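Long-range contacts in taurocyamine kinase (Schistosoma mansoni, PDB 4WOE), which catalyses the reversible, magnesium-dependent transfer of phosphate between ATP and taurocyamine, giving N-phosphotaurocyamine and ADP: residues Thr120-Gly125 with Thr237-Arg242; Arg277-Ala282 with Ile318-Asn323. The protein carries 4 engineered substitutions. All coordinates share one frame; numbering follows the deposited sequence.

Contact 1 of 2, residues Thr120-Gly125 with Thr237-Arg242; sequences TRVRLG and TAVYKR. Engineered in segment 237-242: Thr237 (natural residue Ile). With ADP (adenosine-5'-diphosphate), chain C.
Val122 and Val239 meet through single methyl groups where strand 120-125 runs beside helix 237-242. CG2 of Val122 lies 3.7 Å from CG1 of Val239. The Val239 side chain sets CG1 anti to its own nitrogen (chi1 172°). This turns CG1 to Val122 and leaves CG2 for Thr120, whose carbonyl O is 4.0 Å from Val239 CG2. No hydrogen bond joins the two segments; the contact rests on van der Waals packing, mostly of the two valines. The axes are 8.0 Å apart and nearly parallel, at 21°. Thr120 OG1 is bonded to the carbonyl of Gly233, and Tyr240 sends its hydroxyl to the carbonyl of Phe99.

Arg121 and Arg123 leave the other face of the strand and hold ADP. Arg121 is fully extended as far as NE. Its CD packs 3.4 Å from C5 of the adenine, and O4' of the ribose sits over one face of its guanidinium. Arg121 NH1 bonds to ADP O3B at 2.9 Å, and NH2 reaches O2B by a more bent bond. Arg123 is kinked at chi2 (95°), which brings its NE to 2.6 Å from ADP O3B. Arg123 NH2 donates to ADP O1B at 3.2 Å. Both arginines grip O3B, which Arg277 also bonds, and together they probably offset the charge of the beta-phosphate. NH1 of Arg123 is hydrogen-bonded to OD1 of Asn271. One side of the strand therefore packs on helix 236-250 while the other lines the nucleotide site, as expected of the antiparallel catalytic sheet of phosphagen kinases.

Contact 2 of 2, residues Arg277-Ala282 with Ile318-Asn323; sequences RASVHA and IYDLSN. With ADP (adenosine-5'-diphosphate), chain C.
Arg277 and Asp320 both place CG anti to the backbone nitrogen (chi1 -172° and -176°), and a bend at chi3 of Arg277 turns its guanidinium toward the carboxylate. They form an end-on, two-pronged salt bridge. Arg277 NH1 bonds to Asp320 OD2 at 2.9 Å, and NH2 bonds to OD1 at 2.8 Å. Both oxygens are met on the syn side, with the planes of the two groups 32° apart. The bridge helps fix the arginine's rotation. Arg277 NE then gives an almost straight bond to ADP O3B (2.9 Å), while NH1 also reaches O3A.

The His281 ring lies with one face over the adenine, near C6. A water links its NE2 to OD2 of Asp320, donating to the carboxylate. Ser279 OG donates to N7 of ADP at 2.8 Å.

Paired backbone bonds join Val280 with Leu321 and Ala282 with Tyr319. At the far end Ala278 N bonds to the side-chain OD1 of Asn323 at 2.9 Å. The two strands are antiparallel neighbours in the sheet, between strands 117-126 and 302-305. Helix 331-355 packs on the face carrying Val280 and Ala282, through Met338 and Leu346.

Contact 1 comes first along the chain. Strand 117-126 leads into a long excursion with strands 162-166, 206-210, 215-219 and 225-232, and helix 236-250 then returns to close the loop. Contact 2 opens later, at strand 277-283, and strand 318-323 closes it after a shorter excursion through two helices and strand 302-305. The two loops are in series and neither crosses the other. They meet because strands 117-126 and 277-283 are neighbours in one sheet. Backbone hydrogen bonds are probable there, Arg121 O to Ser279 N and Arg123 O to Arg277 N. Together they join helix 236-250, the middle of the sheet and the ADP site.

Contact 1 of 2, residues Thr120-Gly125 with Thr237-Arg242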
# COMPACT_ATOMS: atom_id res chain seq x y z
N THR A 120 24.91 3.89 -8.98
CA THR A 120 23.92 4.42 -9.91
C THR A 120 24.02 3.70 -11.26
O THR A 120 25.10 3.45 -11.76
CB THR A 120 24.10 5.93 -10.11
OG1 THR A 120 24.06 6.57 -8.83
CG2 THR A 120 23.01 6.52 -11.02
N ARG A 121 22.88 3.36 -11.82
CA ARG A 121 22.83 2.49 -12.99
C ARG A 121 21.73 2.97 -13.93
O ARG A 121 20.64 3.33 -13.48
CB ARG A 121 22.58 1.05 -12.54
CG ARG A 121 22.53 -0.04 -13.62
CD ARG A 121 22.33 -1.38 -12.92
NE ARG A 121 22.18 -2.54 -13.80
CZ ARG A 121 21.04 -2.89 -14.40
NH1 ARG A 121 19.94 -2.15 -14.26
NH2 ARG A 121 21.00 -3.98 -15.17
N VAL A 122 22.00 3.01 -15.23
CA VAL A 122 20.92 3.24 -16.20
C VAL A 122 20.98 2.16 -17.27
O VAL A 122 22.06 1.84 -17.76
CB VAL A 122 20.99 4.65 -16.87
CG1 VAL A 122 19.74 4.90 -17.72
CG2 VAL A 122 21.12 5.74 -15.83
N ARG A 123 19.84 1.57 -17.63
CA ARG A 123 19.86 0.61 -18.73
C ARG A 123 18.74 0.79 -19.74
O ARG A 123 17.68 1.31 -19.43
CB ARG A 123 19.81 -0.84 -18.22
CG ARG A 123 18.53 -1.23 -17.53
CD ARG A 123 17.49 -1.94 -18.43
NE ARG A 123 16.48 -2.54 -17.55
CZ ARG A 123 15.16 -2.45 -17.70
NH1 ARG A 123 14.64 -1.80 -18.73
NH2 ARG A 123 14.36 -3.04 -16.81
N LEU A 124 19.02 0.31 -20.94
CA LEU A 124 18.11 0.29 -22.07
C LEU A 124 17.99 -1.14 -22.57
O LEU A 124 18.86 -1.96 -22.28
CB LEU A 124 18.63 1.15 -23.23
CG LEU A 124 18.86 2.64 -23.02
CD1 LEU A 124 19.52 3.26 -24.26
CD2 LEU A 124 17.51 3.28 -22.73
N GLY A 125 16.95 -1.42 -23.35
CA GLY A 125 16.87 -2.65 -24.11
C GLY A 125 16.62 -2.35 -25.59
O GLY A 125 16.03 -1.31 -25.90
N THR A 237 24.61 12.00 -13.94
CA THR A 237 24.84 12.73 -15.19
C THR A 237 25.84 11.97 -16.09
O THR A 237 25.61 11.80 -17.30
CB THR A 237 25.36 14.16 -14.91
OG1 THR A 237 24.36 14.90 -14.20
CG2 THR A 237 25.68 14.87 -16.22
N ALA A 238 26.92 11.50 -15.47
CA ALA A 238 27.97 10.79 -16.18
C ALA A 238 27.47 9.44 -16.67
O ALA A 238 27.78 9.01 -17.78
CB ALA A 238 29.19 10.62 -15.28
N VAL A 239 26.69 8.77 -15.84
CA VAL A 239 26.17 7.45 -16.16
C VAL A 239 25.21 7.52 -17.36
O VAL A 239 25.31 6.71 -18.30
CB VAL A 239 25.46 6.83 -14.93
CG1 VAL A 239 24.74 5.54 -15.30
CG2 VAL A 239 26.46 6.59 -13.83
N TYR A 240 24.32 8.50 -17.32
CA TYR A 240 23.36 8.74 -18.39
C TYR A 240 24.04 9.05 -19.73
O TYR A 240 23.77 8.39 -20.73
CB TYR A 240 22.41 9.88 -18.01
CG TYR A 240 21.30 10.14 -19.01
CD1 TYR A 240 20.25 9.24 -19.18
CD2 TYR A 240 21.29 11.29 -19.77
CE1 TYR A 240 19.23 9.49 -20.09
CE2 TYR A 240 20.29 11.55 -20.67
CZ TYR A 240 19.25 10.65 -20.82
OH TYR A 240 18.25 10.93 -21.74
N LYS A 241 24.93 10.04 -19.73
CA LYS A 241 25.64 10.44 -20.95
C LYS A 241 26.42 9.30 -21.60
O LYS A 241 26.39 9.15 -22.82
CB LYS A 241 26.59 11.62 -20.69
CG LYS A 241 25.85 12.91 -20.36
CD LYS A 241 26.77 14.07 -20.04
CE LYS A 241 25.94 15.32 -19.70
NZ LYS A 241 26.65 16.64 -19.88
N ARG A 242 27.12 8.51 -20.78
CA ARG A 242 27.84 7.32 -21.26
C ARG A 242 26.88 6.38 -22.00
O ARG A 242 27.15 5.94 -23.13
CB ARG A 242 28.55 6.59 -20.10
CG ARG A 242 29.45 5.43 -20.52
CD ARG A 242 30.08 4.68 -19.32
NE ARG A 242 30.65 5.60 -18.35
CZ ARG A 242 30.25 5.73 -17.09
NH1 ARG A 242 29.28 4.97 -16.59
NH2 ARG A 242 30.84 6.62 -16.31
PB ADP C . 17.17 -4.61 -14.71
O1B ADP C . 15.77 -5.17 -14.86
O2B ADP C . 18.27 -5.54 -15.23
O3B ADP C . 17.32 -3.15 -15.12
PA ADP C . 17.29 -5.84 -12.09
O1A ADP C . 16.93 -7.09 -12.84
O2A ADP C . 16.44 -5.36 -10.94
O3A ADP C . 17.43 -4.58 -13.11
O5' ADP C . 18.81 -5.99 -11.59
C5' ADP C . 19.72 -6.96 -12.10
C4' ADP C . 21.10 -6.62 -11.56
O4' ADP C . 21.36 -5.20 -11.70
C3' ADP C . 21.21 -6.92 -10.07
O3' ADP C . 22.53 -7.39 -9.80
C2' ADP C . 21.08 -5.56 -9.42
O2' ADP C . 21.71 -5.50 -8.14
C1' ADP C . 21.78 -4.68 -10.43
N9 ADP C . 21.47 -3.25 -10.21
C8 ADP C . 20.31 -2.61 -10.48
N7 ADP C . 20.38 -1.29 -10.15
C5 ADP C . 21.62 -1.08 -9.64
C6 ADP C . 22.36 0.09 -9.10
N6 ADP C . 21.76 1.31 -9.03
N1 ADP C . 23.64 -0.11 -8.69
C2 ADP C . 24.22 -1.33 -8.76
N3 ADP C . 23.60 -2.42 -9.24
C4 ADP C . 22.33 -2.37 -9.69

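Contact 2 of 2, residues Arg277-Ala282 with Ile318-Asn323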
# COMPACT_ATOMS: atom_id res chain seq x y z
N ARG A 277 15.47 2.28 -17.59
CA ARG A 277 15.35 2.18 -16.15
C ARG A 277 16.60 2.77 -15.51
O ARG A 277 17.67 2.17 -15.57
CB ARG A 277 15.15 0.73 -15.71
CG ARG A 277 14.82 0.56 -14.24
CD ARG A 277 14.54 -0.91 -13.88
NE ARG A 277 15.69 -1.58 -13.30
CZ ARG A 277 16.08 -1.43 -12.04
NH1 ARG A 277 17.15 -2.08 -11.59
NH2 ARG A 277 15.41 -0.62 -11.22
N ALA A 278 16.47 3.96 -14.95
CA ALA A 278 17.56 4.60 -14.21
C ALA A 278 17.41 4.34 -12.71
O ALA A 278 16.37 4.62 -12.12
CB ALA A 278 17.59 6.10 -14.50
N SER A 279 18.45 3.79 -12.09
CA SER A 279 18.32 3.38 -10.70
C SER A 279 19.50 3.75 -9.82
O SER A 279 20.63 3.91 -10.30
CB SER A 279 18.13 1.86 -10.62
OG SER A 279 19.35 1.22 -10.91
N VAL A 280 19.21 3.88 -8.53
CA VAL A 280 20.23 3.90 -7.49
C VAL A 280 20.02 2.73 -6.56
O VAL A 280 18.90 2.22 -6.45
CB VAL A 280 20.19 5.20 -6.65
CG1 VAL A 280 20.48 6.40 -7.51
CG2 VAL A 280 18.83 5.34 -5.94
N HIS A 281 21.10 2.30 -5.91
CA HIS A 281 20.98 1.52 -4.68
C HIS A 281 21.23 2.46 -3.50
O HIS A 281 22.33 2.99 -3.34
CB HIS A 281 21.97 0.36 -4.65
CG HIS A 281 21.52 -0.85 -5.42
ND1 HIS A 281 22.16 -2.07 -5.32
CD2 HIS A 281 20.51 -1.02 -6.29
CE1 HIS A 281 21.55 -2.94 -6.11
NE2 HIS A 281 20.55 -2.33 -6.71
N ALA A 282 20.20 2.70 -2.69
CA ALA A 282 20.30 3.67 -1.62
C ALA A 282 19.96 3.09 -0.23
O ALA A 282 19.16 2.14 -0.12
CB ALA A 282 19.41 4.87 -1.94
N ILE A 318 18.79 -1.19 2.36
CA ILE A 318 19.24 -0.86 1.01
C ILE A 318 18.19 -1.19 -0.08
O ILE A 318 17.81 -2.34 -0.25
CB ILE A 318 20.56 -1.58 0.68
CG1 ILE A 318 21.62 -1.18 1.71
CG2 ILE A 318 21.01 -1.22 -0.73
CD1 ILE A 318 23.04 -1.58 1.34
N TYR A 319 17.75 -0.18 -0.83
CA TYR A 319 16.73 -0.38 -1.85
C TYR A 319 17.12 0.18 -3.22
O TYR A 319 17.84 1.18 -3.34
CB TYR A 319 15.39 0.25 -1.42
CG TYR A 319 14.72 -0.45 -0.26
CD1 TYR A 319 13.63 -1.30 -0.47
CD2 TYR A 319 15.19 -0.29 1.04
CE1 TYR A 319 13.03 -1.94 0.59
CE2 TYR A 319 14.60 -0.93 2.09
CZ TYR A 319 13.53 -1.75 1.87
OH TYR A 319 12.95 -2.39 2.95
N ASP A 320 16.63 -0.50 -4.25
CA ASP A 320 16.70 -0.10 -5.64
C ASP A 320 15.56 0.88 -5.88
O ASP A 320 14.38 0.53 -5.67
CB ASP A 320 16.59 -1.34 -6.55
CG ASP A 320 16.75 -1.02 -8.05
OD1 ASP A 320 16.14 -0.04 -8.54
OD2 ASP A 320 17.48 -1.77 -8.73
N LEU A 321 15.91 2.09 -6.28
CA LEU A 321 14.95 3.15 -6.61
C LEU A 321 15.06 3.59 -8.07
O LEU A 321 16.14 3.94 -8.52
CB LEU A 321 15.17 4.37 -5.71
CG LEU A 321 14.96 4.14 -4.21
CD1 LEU A 321 15.20 5.43 -3.46
CD2 LEU A 321 13.54 3.56 -3.93
N SER A 322 13.94 3.60 -8.80
CA SER A 322 13.98 3.90 -10.23
C SER A 322 12.70 4.57 -10.74
O SER A 322 11.65 4.49 -10.10
CB SER A 322 14.23 2.61 -11.01
OG SER A 322 13.08 1.79 -11.03
N ASN A 323 12.79 5.23 -11.89
CA ASN A 323 11.59 5.74 -12.54
C ASN A 323 10.62 4.58 -12.83
O ASN A 323 11.02 3.53 -13.34
CB ASN A 323 11.93 6.47 -13.84
CG ASN A 323 12.78 5.63 -14.80
OD1 ASN A 323 13.93 5.27 -14.48
ND2 ASN A 323 12.23 5.33 -15.98
PB ADP C . 17.17 -4.61 -14.71
O1B ADP C . 15.77 -5.17 -14.86
O2B ADP C . 18.27 -5.54 -15.23
O3B ADP C . 17.32 -3.15 -15.12
PA ADP C . 17.29 -5.84 -12.09
O1A ADP C . 16.93 -7.09 -12.84
O2A ADP C . 16.44 -5.36 -10.94
O3A ADP C . 17.43 -4.58 -13.11
O5' ADP C . 18.81 -5.99 -11.59
C5' ADP C . 19.72 -6.96 -12.10
C4' ADP C . 21.10 -6.62 -11.56
O4' ADP C . 21.36 -5.20 -11.70
C3' ADP C . 21.21 -6.92 -10.07
O3' ADP C . 22.53 -7.39 -9.80
C2' ADP C . 21.08 -5.56 -9.42
O2' ADP C . 21.71 -5.50 -8.14
C1' ADP C . 21.78 -4.68 -10.43
N9 ADP C . 21.47 -3.25 -10.21
C8 ADP C . 20.31 -2.61 -10.48
N7 ADP C . 20.38 -1.29 -10.15
C5 ADP C . 21.62 -1.08 -9.64
C6 ADP C . 22.36 0.09 -9.10
N6 ADP C . 21.76 1.31 -9.03
N1 ADP C . 23.64 -0.11 -8.69
C2 ADP C . 24.22 -1.33 -8.76
N3 ADP C . 23.60 -2.42 -9.24
C4 ADP C . 22.33 -2.37 -9.69
O HOH W 1 18.73 -3.90 -7.70